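PDB 6PYM: glutamyl endopeptidase from Staphylococcus epidermidis, which probably cleaves peptide bonds on the carbonyl side of glutamate and aspartate, as a secreted serine protease of the trypsin-like S1B family. Local coordinates for residues V1-H9 with R159-G167; T123-T132 with W144-I153. The protein carries 1 engineered substitution. One frame throughout, in Å; residues are numbered along the deposited sequence.

Contact 1: V1-H9 with R159-G167; sequences VILPNNNRH and RYDLSTVGG
On one face of the Arg8 guanidinium sits Ile2 CD1, 3.9 Å above the plane and displaced toward the rim, while Val165 CG2 approaches NH1 obliquely at 3.7 Å. Ile2 CD1 and Val165 CG2 also touch each other. Arg8 NE donates to Asn6 OD1 in the carbonyl plane, on a lone pair, and NH2 forms a salt bridge with Asp137, so the flat group is held at two of its nitrogens. The Asn5 amide and Asp161 carboxylate stand 83° apart: ND2 keeps OD1 in its own plane but meets it from above the carboxylate, at 3.2 Å, and also bonds Val147 O. Asp161 OD1 also accepts from Lys149 N.

In this trypsin-like fold the terminal Val1 N donates to Thr164 O at 2.9 Å and to Asn193 OD1, tying the N-terminus to the loop that leads from strand 157-160 toward the active site. Thr164 N returns a nearly straight bond to Val1 O (170°).

Ser163 OG, held anti to its carbonyl carbon (chi1 -69°), accepts from Leu3 N at 2.9 Å and donates to Asn5 O at 2.7 Å. One water bridges Asn5 N and Asp161 O; a second accepts from both Asn7 N and Ser163 N.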
loop_
_atom_site.group_PDB
_atom_site.type_symbol
_atom_site.label_atom_id
_atom_site.label_comp_id
_atom_site.label_asym_id
_atom_site.label_seq_id
_atom_site.Cartn_x
_atom_site.Cartn_y
_atom_site.Cartn_z
ATOM N N VAL A 1 -1.865 -9.626 -11.224
ATOM C CA VAL A 1 -1.912 -10.294 -12.523
ATOM C C VAL A 1 -2.573 -9.375 -13.534
ATOM O O VAL A 1 -3.367 -8.505 -13.179
ATOM C CB VAL A 1 -2.634 -11.669 -12.444
ATOM C CG1 VAL A 1 -2.088 -12.511 -11.293
ATOM C CG2 VAL A 1 -4.139 -11.506 -12.343
ATOM N N ILE A 2 -2.262 -9.597 -14.801
ATOM C CA ILE A 2 -2.832 -8.823 -15.897
ATOM C C ILE A 2 -4.147 -9.456 -16.323
ATOM O O ILE A 2 -4.208 -10.659 -16.615
ATOM C CB ILE A 2 -1.848 -8.760 -17.075
ATOM C CG1 ILE A 2 -0.590 -7.991 -16.669
ATOM C CG2 ILE A 2 -2.508 -8.148 -18.312
ATOM C CD1 ILE A 2 -0.842 -6.551 -16.322
ATOM N N LEU A 3 -5.190 -8.639 -16.386
ATOM C CA LEU A 3 -6.535 -9.083 -16.707
ATOM C C LEU A 3 -7.016 -8.348 -17.951
ATOM O O LEU A 3 -6.358 -7.400 -18.401
ATOM C CB LEU A 3 -7.460 -8.816 -15.513
ATOM C CG LEU A 3 -7.079 -9.594 -14.248
ATOM C CD1 LEU A 3 -7.921 -9.137 -13.066
ATOM C CD2 LEU A 3 -7.232 -11.093 -14.454
ATOM N N PRO A 4 -8.153 -8.748 -18.532
ATOM C CA PRO A 4 -8.657 -8.018 -19.707
ATOM C C PRO A 4 -8.803 -6.524 -19.472
ATOM O O PRO A 4 -8.548 -5.731 -20.391
ATOM C CB PRO A 4 -9.992 -8.717 -19.996
ATOM C CG PRO A 4 -9.757 -10.125 -19.537
ATOM C CD PRO A 4 -8.916 -9.985 -18.288
ATOM N N ASN A 5 -9.201 -6.118 -18.267
ATOM C CA ASN A 5 -9.162 -4.714 -17.858
ATOM C C ASN A 5 -7.738 -4.395 -17.420
ATOM O O ASN A 5 -7.315 -4.763 -16.320
ATOM C CB ASN A 5 -10.144 -4.467 -16.720
ATOM C CG ASN A 5 -10.044 -3.058 -16.156
ATOM O OD1 ASN A 5 -9.579 -2.138 -16.831
ATOM N ND2 ASN A 5 -10.478 -2.882 -14.915
ATOM N N ASN A 6 -6.994 -3.711 -18.285
ATOM C CA ASN A 6 -5.633 -3.263 -17.987
ATOM C C ASN A 6 -5.590 -1.772 -18.301
ATOM O O ASN A 6 -5.171 -1.358 -19.388
ATOM C CB ASN A 6 -4.612 -4.052 -18.774
ATOM C CG ASN A 6 -3.194 -3.628 -18.477
ATOM O OD1 ASN A 6 -2.938 -2.929 -17.493
ATOM N ND2 ASN A 6 -2.256 -4.057 -19.313
ATOM N N ASN A 7 -6.048 -0.976 -17.344
ATOM C CA ASN A 7 -6.216 0.467 -17.472
ATOM C C ASN A 7 -5.326 1.086 -16.397
ATOM O O ASN A 7 -5.741 1.270 -15.250
ATOM C CB ASN A 7 -7.692 0.811 -17.267
ATOM C CG ASN A 7 -7.982 2.283 -17.416
ATOM O OD1 ASN A 7 -7.106 3.068 -17.774
ATOM N ND2 ASN A 7 -9.224 2.666 -17.151
ATOM N N ARG A 8 -4.084 1.378 -16.770
ATOM C CA ARG A 8 -3.054 1.808 -15.832
ATOM C C ARG A 8 -2.343 3.039 -16.370
ATOM O O ARG A 8 -1.932 3.068 -17.536
ATOM C CB ARG A 8 -2.043 0.688 -15.597
ATOM C CG ARG A 8 -2.661 -0.595 -15.060
ATOM C CD ARG A 8 -1.596 -1.568 -14.576
ATOM N NE ARG A 8 -0.829 -2.122 -15.687
ATOM C CZ ARG A 8 0.436 -2.531 -15.615
ATOM N NH1 ARG A 8 1.118 -2.430 -14.484
ATOM N NH2 ARG A 8 1.028 -3.029 -16.684
ATOM N N HIS A 9 -2.185 4.041 -15.523
ATOM C CA HIS A 9 -1.618 5.316 -15.932
ATOM C C HIS A 9 -0.613 5.777 -14.892
ATOM O O HIS A 9 -0.813 5.584 -13.688
ATOM C CB HIS A 9 -2.722 6.365 -16.105
ATOM C CG HIS A 9 -3.596 6.106 -17.286
ATOM N ND1 HIS A 9 -4.767 5.384 -17.207
ATOM C CD2 HIS A 9 -3.430 6.416 -18.593
ATOM C CE1 HIS A 9 -5.304 5.293 -18.412
ATOM N NE2 HIS A 9 -4.513 5.911 -19.269
ATOM N N ARG A 159 -11.716 -8.541 -3.758
ATOM C CA ARG A 159 -11.152 -8.817 -5.071
ATOM C C ARG A 159 -11.673 -7.825 -6.095
ATOM O O ARG A 159 -12.754 -7.249 -5.939
ATOM C CB ARG A 159 -11.510 -10.231 -5.536
ATOM C CG ARG A 159 -11.033 -11.318 -4.600
ATOM C CD ARG A 159 -11.619 -12.656 -4.987
ATOM N NE ARG A 159 -11.148 -13.704 -4.089
ATOM C CZ ARG A 159 -11.665 -14.927 -4.021
ATOM N NH1 ARG A 159 -12.682 -15.272 -4.799
ATOM N NH2 ARG A 159 -11.164 -15.806 -3.165
ATOM N N TYR A 160 -10.905 -7.667 -7.174
ATOM C CA TYR A 160 -11.227 -6.680 -8.196
ATOM C C TYR A 160 -10.748 -7.154 -9.562
ATOM O O TYR A 160 -9.939 -8.082 -9.680
ATOM C CB TYR A 160 -10.665 -5.287 -7.860
ATOM C CG TYR A 160 -9.393 -5.310 -7.041
ATOM C CD1 TYR A 160 -8.160 -5.624 -7.613
ATOM C CD2 TYR A 160 -9.426 -5.007 -5.693
ATOM C CE1 TYR A 160 -7.007 -5.635 -6.852
ATOM C CE2 TYR A 160 -8.288 -5.025 -4.923
ATOM C CZ TYR A 160 -7.078 -5.336 -5.499
ATOM O OH TYR A 160 -5.957 -5.340 -4.707
ATOM N N ASP A 161 -11.252 -6.475 -10.597
ATOM C CA ASP A 161 -11.030 -6.852 -11.992
ATOM C C ASP A 161 -9.952 -6.020 -12.682
ATOM O O ASP A 161 -9.755 -6.158 -13.894
ATOM C CB ASP A 161 -12.345 -6.809 -12.789
ATOM C CG ASP A 161 -12.863 -5.393 -13.030
ATOM O OD1 ASP A 161 -12.207 -4.401 -12.670
ATOM O OD2 ASP A 161 -13.966 -5.270 -13.614
ATOM N N LEU A 162 -9.250 -5.173 -11.945
ATOM C CA LEU A 162 -8.200 -4.328 -12.491
ATOM C C LEU A 162 -6.860 -5.061 -12.457
ATOM O O LEU A 162 -6.644 -5.970 -11.651
ATOM C CB LEU A 162 -8.123 -3.014 -11.712
ATOM C CG LEU A 162 -7.924 -3.104 -10.196
ATOM C CD1 LEU A 162 -6.442 -3.164 -9.812
ATOM C CD2 LEU A 162 -8.633 -1.950 -9.480
ATOM N N SER A 163 -5.956 -4.656 -13.347
ATOM C CA SER A 163 -4.661 -5.313 -13.499
ATOM C C SER A 163 -3.609 -4.789 -12.520
ATOM O O SER A 163 -3.575 -3.603 -12.177
ATOM C CB SER A 163 -4.139 -5.112 -14.918
ATOM O OG SER A 163 -4.898 -5.828 -15.875
ATOM N N THR A 164 -2.728 -5.698 -12.092
ATOM C CA THR A 164 -1.572 -5.381 -11.264
ATOM C C THR A 164 -0.425 -6.286 -11.693
ATOM O O THR A 164 -0.637 -7.308 -12.349
ATOM C CB THR A 164 -1.851 -5.621 -9.772
ATOM O OG1 THR A 164 -2.093 -7.014 -9.558
ATOM C CG2 THR A 164 -3.059 -4.830 -9.285
ATOM N N VAL A 165 0.797 -5.913 -11.309
ATOM C CA VAL A 165 1.999 -6.667 -11.653
ATOM C C VAL A 165 2.890 -6.736 -10.426
ATOM O O VAL A 165 2.943 -5.790 -9.635
ATOM C CB VAL A 165 2.754 -6.007 -12.842
ATOM C CG1 VAL A 165 4.098 -6.695 -13.123
ATOM C CG2 VAL A 165 1.897 -6.027 -14.095
ATOM N N GLY A 166 3.614 -7.850 -10.286
ATOM C CA GLY A 166 4.618 -8.014 -9.250
ATOM C C GLY A 166 5.377 -6.734 -8.975
ATOM O O GLY A 166 5.911 -6.103 -9.888
ATOM N N GLY A 167 5.409 -6.339 -7.700
ATOM C CA GLY A 167 5.819 -5.019 -7.259
ATOM C C GLY A 167 4.667 -4.226 -6.677
ATOM O O GLY A 167 4.871 -3.414 -5.763
HETATM O O HOH W 1 -10.647 -7.679 -16.085
HETATM O O HOH W 2 -6.756 -1.876 -14.669
#

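Contact 2: T123-T132 with W144-I153; sequences TRINENITVT and WESVGKVVYI
Lys149 runs alongside Asn128 and Asn126, its chain pointing the same way as both amides and its CG lying 3.3 Å from Asn128 OD1. A bend at the last torsion (chi4 -71°) brings NZ between two oxygens: Asn128 OD1 at 2.8 Å, met from above the carbonyl plane, and the backbone Asn126 O at 2.9 Å. A weak bond to Asn126 OD1 adds a third acceptor. Next to this polar row, the type II turn from Arg124 to Glu127 is tied to the strand by Asn126 N to Val150 O and Val150 N to Glu127 O, and Glu127 OE1 accepts from Arg124 N within the turn.

From Asn128 to Thr132 the register is that of a regular antiparallel ladder; the axes of strands 128-132 and 144-153 come within 4.6 Å, at 153° between their directions. Ile129 with Gly148 and Val131 with Ser146 are hydrogen-bonded pairs; the alternating non-hydrogen-bonded pairs bring Thr130 CA to 3.1 Å from Ser146 O in a CA-H...O contact. On the face of Thr130 and Thr132, the extended Glu145 crosses both threonines obliquely, with CG 3.8 Å from Thr130 CG2. One water joins Glu145 OE2 to both threonine hydroxyls, while OE2 also bonds Tyr19 OH. On the opposite face Ile129 CG2 meets Val150 CG2 at 3.8 Å, the two side chains crossing at about a right angle. Past them, Ile125 and Ile153 close the apolar patch at the turn end.

These strands form a beta hairpin of the C-terminal beta barrel of the trypsin-like fold. Strand 172-174 pairs with 128-133 on its other side, strands 8-11 and 157-160 pair with 143-154, and a classic beta bulge places Val151 and Tyr152 both opposite Arg159. Tyr160 of strand 157-160 packs against Ile129 and Val131.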
loop_
_atom_site.group_PDB
_atom_site.type_symbol
_atom_site.label_atom_id
_atom_site.label_comp_id
_atom_site.label_asym_id
_atom_site.label_seq_id
_atom_site.Cartn_x
_atom_site.Cartn_y
_atom_site.Cartn_z
ATOM N N THR A 123 -18.883 0.018 1.328
ATOM C CA THR A 123 -18.162 -0.627 0.234
ATOM C C THR A 123 -18.934 -1.837 -0.271
ATOM O O THR A 123 -19.394 -2.668 0.518
ATOM C CB THR A 123 -16.775 -1.032 0.725
ATOM O OG1 THR A 123 -16.134 0.134 1.257
ATOM C CG2 THR A 123 -15.925 -1.605 -0.410
ATOM N N ARG A 124 -19.080 -1.937 -1.592
ATOM C CA ARG A 124 -19.933 -2.950 -2.199
ATOM C C ARG A 124 -19.335 -3.429 -3.510
ATOM O O ARG A 124 -18.558 -2.725 -4.157
ATOM C CB ARG A 124 -21.333 -2.398 -2.478
ATOM C CG ARG A 124 -22.105 -2.122 -1.216
ATOM C CD ARG A 124 -23.439 -1.457 -1.450
ATOM N NE ARG A 124 -24.085 -1.273 -0.159
ATOM C CZ ARG A 124 -25.308 -0.791 0.036
ATOM N NH1 ARG A 124 -26.064 -0.423 -0.989
ATOM N NH2 ARG A 124 -25.763 -0.699 1.275
ATOM N N ILE A 125 -19.735 -4.633 -3.923
ATOM C CA ILE A 125 -19.304 -5.104 -5.229
ATOM C C ILE A 125 -19.853 -4.167 -6.304
ATOM O O ILE A 125 -20.877 -3.490 -6.119
ATOM C CB ILE A 125 -19.664 -6.577 -5.494
ATOM C CG1 ILE A 125 -21.180 -6.761 -5.563
ATOM C CG2 ILE A 125 -19.010 -7.481 -4.449
ATOM C CD1 ILE A 125 -21.603 -8.159 -5.980
ATOM N N ASN A 126 -19.120 -4.077 -7.412
ATOM C CA ASN A 126 -19.377 -3.217 -8.572
ATOM C C ASN A 126 -18.889 -1.786 -8.358
ATOM O O ASN A 126 -18.971 -0.967 -9.281
ATOM C CB ASN A 126 -20.847 -3.215 -9.028
ATOM C CG ASN A 126 -21.035 -2.668 -10.426
ATOM O OD1 ASN A 126 -20.278 -2.990 -11.340
ATOM N ND2 ASN A 126 -22.051 -1.827 -10.599
ATOM N N GLU A 127 -18.380 -1.457 -7.179
ATOM C CA GLU A 127 -17.887 -0.116 -6.916
ATOM C C GLU A 127 -16.599 0.152 -7.698
ATOM O O GLU A 127 -15.743 -0.728 -7.835
ATOM C CB GLU A 127 -17.625 -0.003 -5.420
ATOM C CG GLU A 127 -17.075 1.298 -4.955
ATOM C CD GLU A 127 -17.046 1.384 -3.448
ATOM O OE1 GLU A 127 -17.764 0.599 -2.781
ATOM O OE2 GLU A 127 -16.308 2.241 -2.928
ATOM N N ASN A 128 -16.467 1.374 -8.204
ATOM C CA ASN A 128 -15.284 1.780 -8.952
ATOM C C ASN A 128 -14.171 2.170 -7.989
ATOM O O ASN A 128 -14.376 2.978 -7.079
ATOM C CB ASN A 128 -15.622 2.976 -9.838
ATOM C CG ASN A 128 -16.583 2.628 -10.953
ATOM O OD1 ASN A 128 -16.462 1.590 -11.593
ATOM N ND2 ASN A 128 -17.546 3.508 -11.194
ATOM N N ILE A 129 -12.983 1.599 -8.197
ATOM C CA ILE A 129 -11.856 1.760 -7.289
ATOM C C ILE A 129 -10.577 1.928 -8.099
ATOM O O ILE A 129 -10.555 1.756 -9.319
ATOM C CB ILE A 129 -11.725 0.562 -6.327
ATOM C CG1 ILE A 129 -11.571 -0.731 -7.130
ATOM C CG2 ILE A 129 -12.933 0.489 -5.376
ATOM C CD1 ILE A 129 -10.953 -1.863 -6.353
ATOM N N THR A 130 -9.496 2.262 -7.395
ATOM C CA THR A 130 -8.158 2.253 -7.961
ATOM C C THR A 130 -7.216 1.491 -7.042
ATOM O O THR A 130 -7.443 1.396 -5.833
ATOM C CB THR A 130 -7.604 3.667 -8.172
ATOM O OG1 THR A 130 -7.680 4.409 -6.946
ATOM C CG2 THR A 130 -8.376 4.399 -9.260
ATOM N N VAL A 131 -6.152 0.950 -7.630
ATOM C CA VAL A 131 -5.024 0.392 -6.889
ATOM C C VAL A 131 -3.791 1.120 -7.392
ATOM O O VAL A 131 -3.516 1.108 -8.599
ATOM C CB VAL A 131 -4.905 -1.133 -7.061
ATOM C CG1 VAL A 131 -3.620 -1.655 -6.416
ATOM C CG2 VAL A 131 -6.104 -1.803 -6.432
ATOM N N THR A 132 -3.055 1.746 -6.482
ATOM C CA THR A 132 -1.985 2.652 -6.869
ATOM C C THR A 132 -0.712 2.274 -6.134
ATOM O O THR A 132 -0.724 2.098 -4.913
ATOM C CB THR A 132 -2.409 4.097 -6.623
ATOM O OG1 THR A 132 -3.585 4.335 -7.403
ATOM C CG2 THR A 132 -1.310 5.088 -7.024
ATOM N N TRP A 144 2.014 4.102 -10.487
ATOM C CA TRP A 144 0.977 3.860 -11.478
ATOM C C TRP A 144 -0.341 3.597 -10.775
ATOM O O TRP A 144 -0.390 2.900 -9.753
ATOM C CB TRP A 144 1.324 2.658 -12.395
ATOM C CG TRP A 144 2.532 2.931 -13.200
ATOM C CD1 TRP A 144 3.814 2.999 -12.747
ATOM C CD2 TRP A 144 2.580 3.228 -14.598
ATOM N NE1 TRP A 144 4.667 3.334 -13.779
ATOM C CE2 TRP A 144 3.929 3.482 -14.922
ATOM C CE3 TRP A 144 1.615 3.310 -15.608
ATOM C CZ2 TRP A 144 4.340 3.793 -16.222
ATOM C CZ3 TRP A 144 2.024 3.634 -16.889
ATOM C CH2 TRP A 144 3.374 3.863 -17.183
ATOM N N GLU A 145 -1.413 4.136 -11.334
ATOM C CA GLU A 145 -2.770 3.947 -10.852
ATOM C C GLU A 145 -3.512 3.030 -11.815
ATOM O O GLU A 145 -3.545 3.285 -13.028
ATOM C CB GLU A 145 -3.464 5.302 -10.802
ATOM C CG GLU A 145 -4.922 5.273 -10.441
ATOM C CD GLU A 145 -5.494 6.674 -10.357
ATOM O OE1 GLU A 145 -5.896 7.225 -11.410
ATOM O OE2 GLU A 145 -5.501 7.251 -9.250
ATOM N N SER A 146 -4.116 1.976 -11.279
ATOM C CA SER A 146 -4.876 0.999 -12.048
ATOM C C SER A 146 -6.347 1.103 -11.671
ATOM O O SER A 146 -6.681 1.151 -10.484
ATOM C CB SER A 146 -4.349 -0.402 -11.744
ATOM O OG SER A 146 -5.040 -1.351 -12.535
ATOM N N VAL A 147 -7.219 1.117 -12.678
ATOM C CA VAL A 147 -8.634 1.449 -12.535
ATOM C C VAL A 147 -9.488 0.203 -12.770
ATOM O O VAL A 147 -9.283 -0.518 -13.752
ATOM C CB VAL A 147 -9.016 2.543 -13.548
ATOM C CG1 VAL A 147 -10.518 2.761 -13.585
ATOM C CG2 VAL A 147 -8.282 3.847 -13.235
ATOM N N GLY A 148 -10.476 -0.019 -11.910
ATOM C CA GLY A 148 -11.402 -1.116 -12.132
ATOM C C GLY A 148 -12.507 -1.142 -11.097
ATOM O O GLY A 148 -12.834 -0.117 -10.493
ATOM N N LYS A 149 -13.086 -2.323 -10.899
ATOM C CA LYS A 149 -14.246 -2.495 -10.037
ATOM C C LYS A 149 -14.052 -3.642 -9.058
ATOM O O LYS A 149 -13.378 -4.635 -9.346
ATOM C CB LYS A 149 -15.508 -2.800 -10.861
ATOM C CG LYS A 149 -16.011 -1.649 -11.725
ATOM C CD LYS A 149 -17.217 -2.087 -12.553
ATOM C CE LYS A 149 -17.951 -0.899 -13.147
ATOM N NZ LYS A 149 -18.673 -0.132 -12.094
ATOM N N VAL A 150 -14.699 -3.504 -7.901
ATOM C CA VAL A 150 -14.765 -4.582 -6.922
ATOM C C VAL A 150 -15.630 -5.711 -7.464
ATOM O O VAL A 150 -16.736 -5.479 -7.971
ATOM C CB VAL A 150 -15.360 -4.050 -5.611
ATOM C CG1 VAL A 150 -15.526 -5.179 -4.593
ATOM C CG2 VAL A 150 -14.516 -2.912 -5.052
ATOM N N VAL A 151 -15.156 -6.947 -7.336
ATOM C CA VAL A 151 -15.929 -8.103 -7.780
ATOM C C VAL A 151 -16.297 -9.065 -6.661
ATOM O O VAL A 151 -17.141 -9.945 -6.885
ATOM C CB VAL A 151 -15.258 -8.857 -8.949
ATOM C CG1 VAL A 151 -15.032 -7.925 -10.137
ATOM C CG2 VAL A 151 -13.958 -9.523 -8.504
ATOM N N TYR A 152 -15.715 -8.933 -5.472
ATOM C CA TYR A 152 -15.955 -9.878 -4.392
ATOM C C TYR A 152 -15.551 -9.226 -3.081
ATOM O O TYR A 152 -14.510 -8.568 -3.010
ATOM C CB TYR A 152 -15.119 -11.151 -4.585
ATOM C CG TYR A 152 -15.217 -12.164 -3.459
ATOM C CD1 TYR A 152 -14.377 -12.096 -2.354
ATOM C CD2 TYR A 152 -16.125 -13.209 -3.524
ATOM C CE1 TYR A 152 -14.461 -13.028 -1.329
ATOM C CE2 TYR A 152 -16.211 -14.148 -2.510
ATOM C CZ TYR A 152 -15.384 -14.047 -1.416
ATOM O OH TYR A 152 -15.477 -14.983 -0.404
ATOM N N ILE A 153 -16.367 -9.430 -2.046
ATOM C CA ILE A 153 -16.032 -9.031 -0.680
ATOM C C ILE A 153 -16.439 -10.178 0.235
ATOM O O ILE A 153 -17.607 -10.583 0.244
ATOM C CB ILE A 153 -16.757 -7.745 -0.244
ATOM C CG1 ILE A 153 -16.515 -6.588 -1.217
ATOM C CG2 ILE A 153 -16.329 -7.348 1.164
ATOM C CD1 ILE A 153 -17.363 -5.361 -0.918
HETATM O O HOH W 3 -13.901 1.715 -12.900
HETATM O O HOH W 4 -5.553 6.175 -6.809
HETATM O O HOH W 5 -1.002 0.183 -9.770
#

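In the fold
Both contacts belong to the same seven-stranded sheet and meet at strand 143-154, which pairs with 128-133 in contact 2 and with strands 8-11 and 157-160, whose ends the segments of contact 1 reach. Their centres are about 10 Å apart, and Ser163 O to Ser146 OG, at 2.7 Å, is a probable hydrogen bond between them. Each is partly buried. Contact 2 is built on regular strand ladder, with a buried face of Ile129, Val131 and Val150 and exposed polar residues at its turn. Contact 1 joins mainly loops: its bonds come from the chain terminus, one serine hydroxyl, an asparagine-aspartate pair and two waters. Thr164 lies about 8 Å from the engineered Ala169, measured between side chains.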